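Local structure of lipolytic protein G-D-S-L family (4Q7Q) at residues Q172-D177 with A252-Q257; N38-N43 with I246-L251; N188-K193 with P209-I214. The protein is of unknown function but probably hydrolyses ester bonds of lipids or other acylated substrates, as a GDSL-like lipase/acylhydrolase. All coordinates share one frame; numbering follows the deposited sequence. Where two conformers were deposited one is given.

Interaction 1: Q172-D177 with A252-Q257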
# COMPACT_ATOMS: atom_id res chain seq x y z
N GLN A 172 11.78 12.98 -12.27
CA GLN A 172 12.65 11.93 -12.80
C GLN A 172 13.04 10.96 -11.69
O GLN A 172 14.20 10.59 -11.52
CB GLN A 172 13.88 12.52 -13.50
CG GLN A 172 13.52 13.53 -14.57
CD GLN A 172 14.72 13.96 -15.38
OE1 GLN A 172 15.58 13.14 -15.71
NE2 GLN A 172 14.80 15.24 -15.70
N ILE A 173 12.03 10.58 -10.91
CA ILE A 173 12.17 9.61 -9.84
C ILE A 173 11.47 8.33 -10.27
O ILE A 173 10.34 8.36 -10.72
CB ILE A 173 11.49 10.13 -8.54
CG1 ILE A 173 12.32 11.25 -7.93
CG2 ILE A 173 11.28 9.00 -7.55
CD1 ILE A 173 13.74 10.86 -7.63
N PRO A 174 12.16 7.18 -10.14
CA PRO A 174 11.54 5.92 -10.55
C PRO A 174 10.29 5.59 -9.73
O PRO A 174 10.23 5.89 -8.54
CB PRO A 174 12.62 4.88 -10.28
CG PRO A 174 13.90 5.65 -10.15
CD PRO A 174 13.52 6.98 -9.60
N VAL A 175 9.32 4.97 -10.39
CA VAL A 175 8.08 4.57 -9.74
C VAL A 175 7.82 3.08 -9.96
O VAL A 175 7.87 2.59 -11.09
CB VAL A 175 6.88 5.37 -10.28
CG1 VAL A 175 5.59 4.90 -9.64
CG2 VAL A 175 7.08 6.86 -10.06
N VAL A 176 7.60 2.35 -8.88
CA VAL A 176 7.11 0.98 -8.97
C VAL A 176 5.60 1.06 -9.13
O VAL A 176 4.90 1.45 -8.20
CB VAL A 176 7.46 0.18 -7.71
CG1 VAL A 176 6.87 -1.22 -7.80
CG2 VAL A 176 8.97 0.13 -7.52
N ASP A 177 5.10 0.69 -10.30
CA ASP A 177 3.67 0.80 -10.57
C ASP A 177 2.96 -0.50 -10.21
O ASP A 177 2.76 -1.36 -11.06
CB ASP A 177 3.41 1.15 -12.03
CG ASP A 177 1.98 1.62 -12.29
OD1 ASP A 177 1.13 1.48 -11.39
OD2 ASP A 177 1.71 2.14 -13.40
N ALA A 252 12.87 -4.59 -6.29
CA ALA A 252 14.26 -4.97 -6.52
C ALA A 252 14.75 -4.57 -7.92
O ALA A 252 15.89 -4.14 -8.07
CB ALA A 252 14.47 -6.47 -6.27
N ASP A 253 13.89 -4.70 -8.92
CA ASP A 253 14.25 -4.31 -10.29
C ASP A 253 14.61 -2.82 -10.35
O ASP A 253 15.58 -2.44 -11.00
CB ASP A 253 13.11 -4.61 -11.27
CG ASP A 253 12.89 -6.09 -11.48
OD1 ASP A 253 13.80 -6.88 -11.18
OD2 ASP A 253 11.80 -6.47 -11.96
N VAL A 254 13.82 -1.99 -9.69
CA VAL A 254 14.08 -0.56 -9.68
C VAL A 254 15.37 -0.22 -8.92
O VAL A 254 16.18 0.59 -9.36
CB VAL A 254 12.89 0.21 -9.08
CG1 VAL A 254 13.27 1.65 -8.80
CG2 VAL A 254 11.70 0.13 -10.03
N PHE A 255 15.56 -0.86 -7.77
CA PHE A 255 16.80 -0.67 -7.02
C PHE A 255 18.01 -1.04 -7.87
O PHE A 255 19.01 -0.32 -7.86
CB PHE A 255 16.78 -1.48 -5.72
CG PHE A 255 15.98 -0.85 -4.61
CD1 PHE A 255 15.38 0.39 -4.77
CD2 PHE A 255 15.83 -1.50 -3.40
CE1 PHE A 255 14.65 0.98 -3.74
CE2 PHE A 255 15.10 -0.93 -2.37
CZ PHE A 255 14.51 0.32 -2.54
N ARG A 256 17.90 -2.13 -8.62
CA ARG A 256 18.98 -2.52 -9.53
C ARG A 256 19.25 -1.45 -10.58
O ARG A 256 20.40 -1.11 -10.84
CB ARG A 256 18.65 -3.84 -10.24
CG ARG A 256 18.67 -5.06 -9.36
CD ARG A 256 18.58 -6.32 -10.20
NE ARG A 256 18.76 -7.53 -9.41
CZ ARG A 256 17.76 -8.30 -8.98
NH1 ARG A 256 16.51 -7.98 -9.26
NH2 ARG A 256 18.03 -9.39 -8.27
N GLN A 257 18.19 -0.92 -11.17
CA GLN A 257 18.33 0.10 -12.21
C GLN A 257 18.99 1.37 -11.66
O GLN A 257 19.68 2.08 -12.39
CB GLN A 257 16.98 0.43 -12.85
CG GLN A 257 16.37 -0.72 -13.64
CD GLN A 257 14.88 -0.56 -13.86
OE1 GLN A 257 14.28 0.44 -13.46
NE2 GLN A 257 14.27 -1.55 -14.50

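Interaction 2: N38-N43 with I246-L251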
# COMPACT_ATOMS: atom_id res chain seq x y z
N ASN A 38 15.14 -7.53 0.96
CA ASN A 38 16.47 -7.79 1.50
C ASN A 38 17.02 -9.17 1.14
O ASN A 38 18.22 -9.32 0.97
CB ASN A 38 16.48 -7.54 3.02
CG ASN A 38 17.76 -8.03 3.67
OD1 ASN A 38 17.78 -9.10 4.28
ND2 ASN A 38 18.83 -7.25 3.54
N GLU A 39 16.16 -10.17 1.00
CA GLU A 39 16.65 -11.48 0.57
C GLU A 39 17.20 -11.41 -0.86
O GLU A 39 18.18 -12.06 -1.18
CB GLU A 39 15.56 -12.54 0.67
CG GLU A 39 15.12 -12.83 2.09
CD GLU A 39 13.97 -13.83 2.17
OE1 GLU A 39 13.28 -14.06 1.15
OE2 GLU A 39 13.77 -14.39 3.26
N ILE A 40 16.55 -10.61 -1.70
CA ILE A 40 16.99 -10.46 -3.08
C ILE A 40 18.26 -9.59 -3.15
O ILE A 40 19.21 -9.92 -3.86
CB ILE A 40 15.88 -9.83 -3.94
CG1 ILE A 40 14.61 -10.70 -3.86
CG2 ILE A 40 16.33 -9.66 -5.38
CD1 ILE A 40 13.36 -10.01 -4.38
N LEU A 41 18.26 -8.49 -2.39
CA LEU A 41 19.38 -7.57 -2.34
C LEU A 41 19.88 -7.45 -0.91
O LEU A 41 19.47 -6.55 -0.18
CB LEU A 41 18.96 -6.19 -2.88
CG LEU A 41 18.34 -6.21 -4.28
CD1 LEU A 41 17.87 -4.82 -4.67
CD2 LEU A 41 19.31 -6.78 -5.33
N PRO A 42 20.78 -8.36 -0.50
CA PRO A 42 21.17 -8.49 0.91
C PRO A 42 21.97 -7.31 1.46
O PRO A 42 22.11 -7.20 2.68
CB PRO A 42 21.98 -9.78 0.94
CG PRO A 42 22.46 -10.00 -0.47
CD PRO A 42 21.35 -9.44 -1.34
N ASN A 43 22.46 -6.45 0.59
CA ASN A 43 23.16 -5.25 1.03
C ASN A 43 22.23 -4.10 1.43
O ASN A 43 22.68 -3.08 1.94
CB ASN A 43 24.13 -4.77 -0.04
CG ASN A 43 23.43 -4.45 -1.35
OD1 ASN A 43 22.67 -5.26 -1.88
ND2 ASN A 43 23.67 -3.25 -1.86
N ILE A 246 5.74 -10.50 -5.07
CA ILE A 246 5.61 -9.74 -6.32
C ILE A 246 6.05 -8.29 -6.12
O ILE A 246 6.80 -7.74 -6.93
CB ILE A 246 4.17 -9.82 -6.87
CG1 ILE A 246 3.86 -11.27 -7.30
CG2 ILE A 246 3.99 -8.87 -8.04
CD1 ILE A 246 2.38 -11.57 -7.46
N ILE A 247 5.59 -7.67 -5.04
CA ILE A 247 6.02 -6.31 -4.72
C ILE A 247 7.54 -6.22 -4.56
O ILE A 247 8.18 -5.35 -5.14
CB ILE A 247 5.33 -5.81 -3.44
CG1 ILE A 247 3.83 -5.69 -3.66
CG2 ILE A 247 5.91 -4.48 -3.01
CD1 ILE A 247 3.05 -5.40 -2.39
N ALA A 248 8.12 -7.13 -3.78
CA ALA A 248 9.55 -7.10 -3.54
C ALA A 248 10.36 -7.25 -4.83
O ALA A 248 11.38 -6.60 -5.01
CB ALA A 248 9.95 -8.16 -2.54
N SER A 249 9.89 -8.12 -5.73
CA SER A 249 10.57 -8.33 -7.00
C SER A 249 10.55 -7.08 -7.87
O SER A 249 11.55 -6.72 -8.49
CB SER A 249 9.95 -9.50 -7.76
OG SER A 249 10.56 -9.66 -9.02
N ALA A 250 9.40 -6.41 -7.90
CA ALA A 250 9.25 -5.19 -8.68
C ALA A 250 10.15 -4.10 -8.11
O ALA A 250 10.79 -3.35 -8.86
CB ALA A 250 7.80 -4.73 -8.69
N LEU A 251 10.21 -4.02 -6.79
CA LEU A 251 11.03 -3.03 -6.12
C LEU A 251 12.51 -3.31 -6.35
O LEU A 251 13.30 -2.40 -6.59
CB LEU A 251 10.71 -2.98 -4.63
CG LEU A 251 11.46 -1.93 -3.80
CD1 LEU A 251 11.26 -0.54 -4.39
CD2 LEU A 251 11.03 -1.97 -2.34

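Interaction 3: N188-K193 with P209-I214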
# COMPACT_ATOMS: atom_id res chain seq x y z
N ASN A 188 -7.71 -11.43 -8.35
CA ASN A 188 -6.73 -12.26 -7.65
C ASN A 188 -6.45 -11.82 -6.23
O ASN A 188 -5.56 -12.36 -5.58
CB ASN A 188 -5.43 -12.34 -8.44
CG ASN A 188 -5.51 -13.31 -9.59
OD1 ASN A 188 -6.15 -14.36 -9.48
ND2 ASN A 188 -4.88 -12.97 -10.70
N MSE A 189 -7.19 -10.83 -5.73
CA MSE A 189 -6.97 -10.36 -4.37
C MSE A 189 -7.37 -11.42 -3.33
O MSE A 189 -6.60 -11.71 -2.43
CB MSE A 189 -7.71 -9.05 -4.12
CG MSE A 189 -7.19 -7.92 -4.98
SE MSE A 189 -5.36 -7.46 -4.49
CE MSE A 189 -4.75 -6.68 -6.18
N VAL A 190 -8.57 -11.98 -3.48
CA VAL A 190 -9.05 -13.03 -2.58
C VAL A 190 -9.77 -14.10 -3.38
O VAL A 190 -10.32 -13.81 -4.44
CB VAL A 190 -10.01 -12.47 -1.49
CG1 VAL A 190 -9.27 -11.55 -0.53
CG2 VAL A 190 -11.20 -11.77 -2.14
N LYS A 191 -9.76 -15.34 -2.90
CA LYS A 191 -10.42 -16.44 -3.62
C LYS A 191 -11.94 -16.37 -3.54
O LYS A 191 -12.64 -16.72 -4.49
CB LYS A 191 -9.95 -17.80 -3.07
CG LYS A 191 -8.46 -18.07 -3.19
CD LYS A 191 -8.04 -18.25 -4.63
CE LYS A 191 -6.58 -18.69 -4.72
NZ LYS A 191 -6.38 -20.06 -4.16
N PHE A 192 -12.45 -15.93 -2.39
CA PHE A 192 -13.89 -15.83 -2.17
C PHE A 192 -14.15 -15.06 -0.90
O PHE A 192 -13.24 -14.82 -0.11
CB PHE A 192 -14.54 -17.22 -2.07
CG PHE A 192 -14.01 -18.06 -0.94
CD1 PHE A 192 -12.94 -18.92 -1.13
CD2 PHE A 192 -14.58 -17.98 0.33
CE1 PHE A 192 -12.45 -19.69 -0.09
CE2 PHE A 192 -14.10 -18.75 1.38
CZ PHE A 192 -13.03 -19.60 1.16
N LYS A 193 -15.41 -14.66 -0.73
CA LYS A 193 -15.90 -14.10 0.51
C LYS A 193 -16.93 -15.09 1.03
O LYS A 193 -17.83 -15.49 0.30
CB LYS A 193 -16.55 -12.75 0.23
CG LYS A 193 -16.25 -11.64 1.23
CD LYS A 193 -16.87 -10.33 0.75
CE LYS A 193 -16.75 -9.21 1.76
NZ LYS A 193 -17.50 -8.02 1.27
N PRO A 209 -16.64 -11.49 -9.28
CA PRO A 209 -17.35 -10.34 -8.71
C PRO A 209 -18.67 -10.68 -8.02
O PRO A 209 -19.36 -9.76 -7.58
CB PRO A 209 -17.62 -9.49 -9.96
CG PRO A 209 -17.87 -10.50 -11.01
CD PRO A 209 -16.88 -11.61 -10.73
N ALA A 210 -19.05 -11.94 -7.90
CA ALA A 210 -20.30 -12.26 -7.23
C ALA A 210 -20.46 -11.63 -5.87
O ALA A 210 -21.49 -11.17 -5.53
CB ALA A 210 -20.45 -13.78 -7.12
N PHE A 211 -19.41 -11.65 -5.08
CA PHE A 211 -19.48 -11.17 -3.72
C PHE A 211 -19.82 -9.70 -3.57
O PHE A 211 -20.26 -9.31 -2.57
CB PHE A 211 -18.32 -11.63 -2.83
CG PHE A 211 -16.97 -10.95 -3.07
CD1 PHE A 211 -16.80 -9.60 -2.89
CD2 PHE A 211 -15.88 -11.70 -3.36
CE1 PHE A 211 -15.57 -9.04 -3.08
CE2 PHE A 211 -14.65 -11.14 -3.53
CZ PHE A 211 -14.50 -9.80 -3.38
N VAL A 212 -19.63 -8.93 -4.61
CA VAL A 212 -20.01 -7.52 -4.57
C VAL A 212 -21.49 -7.36 -4.39
O VAL A 212 -21.92 -6.39 -3.84
CB VAL A 212 -19.55 -6.76 -5.80
CG1 VAL A 212 -19.86 -5.28 -5.67
CG2 VAL A 212 -18.07 -6.94 -5.97
N ASN A 213 -22.25 -8.35 -4.81
CA ASN A 213 -23.72 -8.30 -4.76
C ASN A 213 -24.33 -8.92 -3.51
O ASN A 213 -25.56 -8.92 -3.36
CB ASN A 213 -24.31 -8.98 -5.99
CG ASN A 213 -23.72 -8.47 -7.29
OD1 ASN A 213 -23.18 -9.24 -8.08
ND2 ASN A 213 -23.81 -7.17 -7.51
N ILE A 214 -23.50 -9.47 -2.63
CA ILE A 214 -24.01 -10.15 -1.45
C ILE A 214 -23.67 -9.33 -0.21
O ILE A 214 -22.51 -8.97 -0.00
CB ILE A 214 -23.41 -11.58 -1.31
CG1 ILE A 214 -23.58 -12.38 -2.61
CG2 ILE A 214 -24.05 -12.31 -0.13
CD1 ILE A 214 -25.02 -12.69 -2.94
O HOH W 1 -19.84 -8.74 0.15

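Interaction 1: Q172-D177 with A252-Q257
Val254 packs against Pro174 and Val176 through its two methyl groups, and all the touching across this contact is apolar. From CA, the CB of Val254 points toward segment 172-177, and the branch there sends each methyl to a different residue. CG1 stands anti to the backbone N (chi1 168°) and meets CB of Pro174 at 3.6 Å. CG2, anti to the carbonyl carbon and beside the backbone N, instead turns to CG2 of Val176, 3.7 Å away. One valine thus spans Pro174 and Val176 while passing over Val175, whose CB points away from the helix. The Val176 methyl that is used is also the one beside its own backbone N, and the two valine side chains cross obliquely, meeting methyl to methyl. Pro174 offers the first carbon of its ring beyond CA, so the pyrrolidine meets the methyl with one corner. The closest backbones are those of Pro174 and Val254, whose CA atoms are 7.0 Å apart. Segment 172-177 leaves helix 157-171 at Gln172, which has positive phi (55°), and then enters strand 175-176, an outermost strand of the five-stranded parallel sheet of the SGNH-hydrolase fold. That strand is bonded through its backbone to Leu126 and Thr128. Val175 faces Val164 and Leu165 of helix 157-171, whereas Val176 packs against helix 241-257, touching Ala250 and Leu251 as well; Val254 and Phe255 of that helix also pack on Val125 of strand 123-127.

Interaction 2: N38-N43 with I246-L251
Ile40 lays its CD1 methyl over one face of the flat peptide group that joins Ala248 to Ser249. The methyl stands nearly squarely above that plane, with CD1 of Ile40 4.0 Å from O of Ala248 and almost as near to C of Ala248 and N of Ser249, so it rests on the whole amide and not on one of its edges. Two helices of the SGNH-hydrolase alpha/beta fold meet here: the last turn of helix 33-40 and the middle of helix 241-257, which adjoin each other and leave a small buried surface, 88 Å² in all, between these segments. The backbones come nearest at Ile40 and Ser249, with CA atoms 7.8 Å apart. Ala248 carries only a methyl and the CB of Ser249 points away from helix 33-40, so neither side chain covers the peptide face that Ile40 meets. The longer branch of Ile40 is the one that reaches across: CG1 sits beside the backbone N, and the chain is nearly straight from there (chi2 166°), which carries CD1 outward to the neighbouring helix. Leu41, the first residue beyond the helix, also has its CB pointing toward 246-251, but its CD1 methyl packs on Ala252 and Phe255, further along helix 241-257. Around the same corner, the ND2 of Asn38 is bonded to Leu44 O and Glu39 forms a salt bridge with Lys31. Side chain to side chain, the contact comes down to two methyl carbons, Ile40 CD1 and Ala248 CB, 4.3 Å apart.

Interaction 3: N188-K193 with P209-I214
With chi1 at 74°, Phe211 holds its ring between its own backbone N and carbonyl carbon, and this swings the ring out toward segment 188-193. Lys193 answers with a chi1 of -139°, away from a staggered value, followed by an extended chain that passes over the near part of the ring, by CG and CD1. Near the base of both side chains, CB of Lys193 lies 3.7 Å from CB of Phe211. Two carbons further on, CD of Lys193 passes over one ring face, 4.1 Å from the centroid of the Phe211 ring and 28° off its normal, a CH-pi contact made by the aliphatic part of the lysine. The CG2 methyl of Val190 approaches the far end of the ring from the same side of its plane, obliquely, 3.8 Å from CE2 of Phe211. Both side chains cross the phenylalanine at about a right angle. Between the two segments the chain forms an antiparallel beta-hairpin, strands 193-196 and 203-206. Lys193 opens its first strand and pairs through the backbone with Tyr206, while the 3-10 turn 210-213 follows the second and tucks Phe211 back against the hairpin, where it also touches Leu195 and Tyr206. The charged end of Lys193 continues past the ring to a salt bridge with Asp134. NZ of Lys193 also donates to a water at 2.7 Å, and that water donates in turn to Phe211 O and to Ile214 O. The water so bridges the ammonium group to two carbonyls, and Phe211 O also accepts from Ile214 N. Just before Val190, the carbonyl O of Met189, a selenomethionine, accepts a hydrogen bond from Thr233 OG1.

Interactions 1 and 2 share helix 241-257, using successive parts of it, and their centres are 11 Å apart. They touch directly, CB of Ala250 lying 3.7 Å from CG1 of Val176. Along the sequence the order is 38-43, 172-177, 246-251, 252-257, with both segments of interaction 3 falling between 172-177 and 246-251. Interaction 3 is separate, its centre about 30 Å from that of interaction 2 and 32 Å from that of interaction 1; nearest atoms come within about 8 Å of interaction 2 without touching. Two contacts thus set the last helix on the parallel sheet beside helix 33-40, while the third shapes hairpin 193-206 and its adjoining loops, away from that sheet.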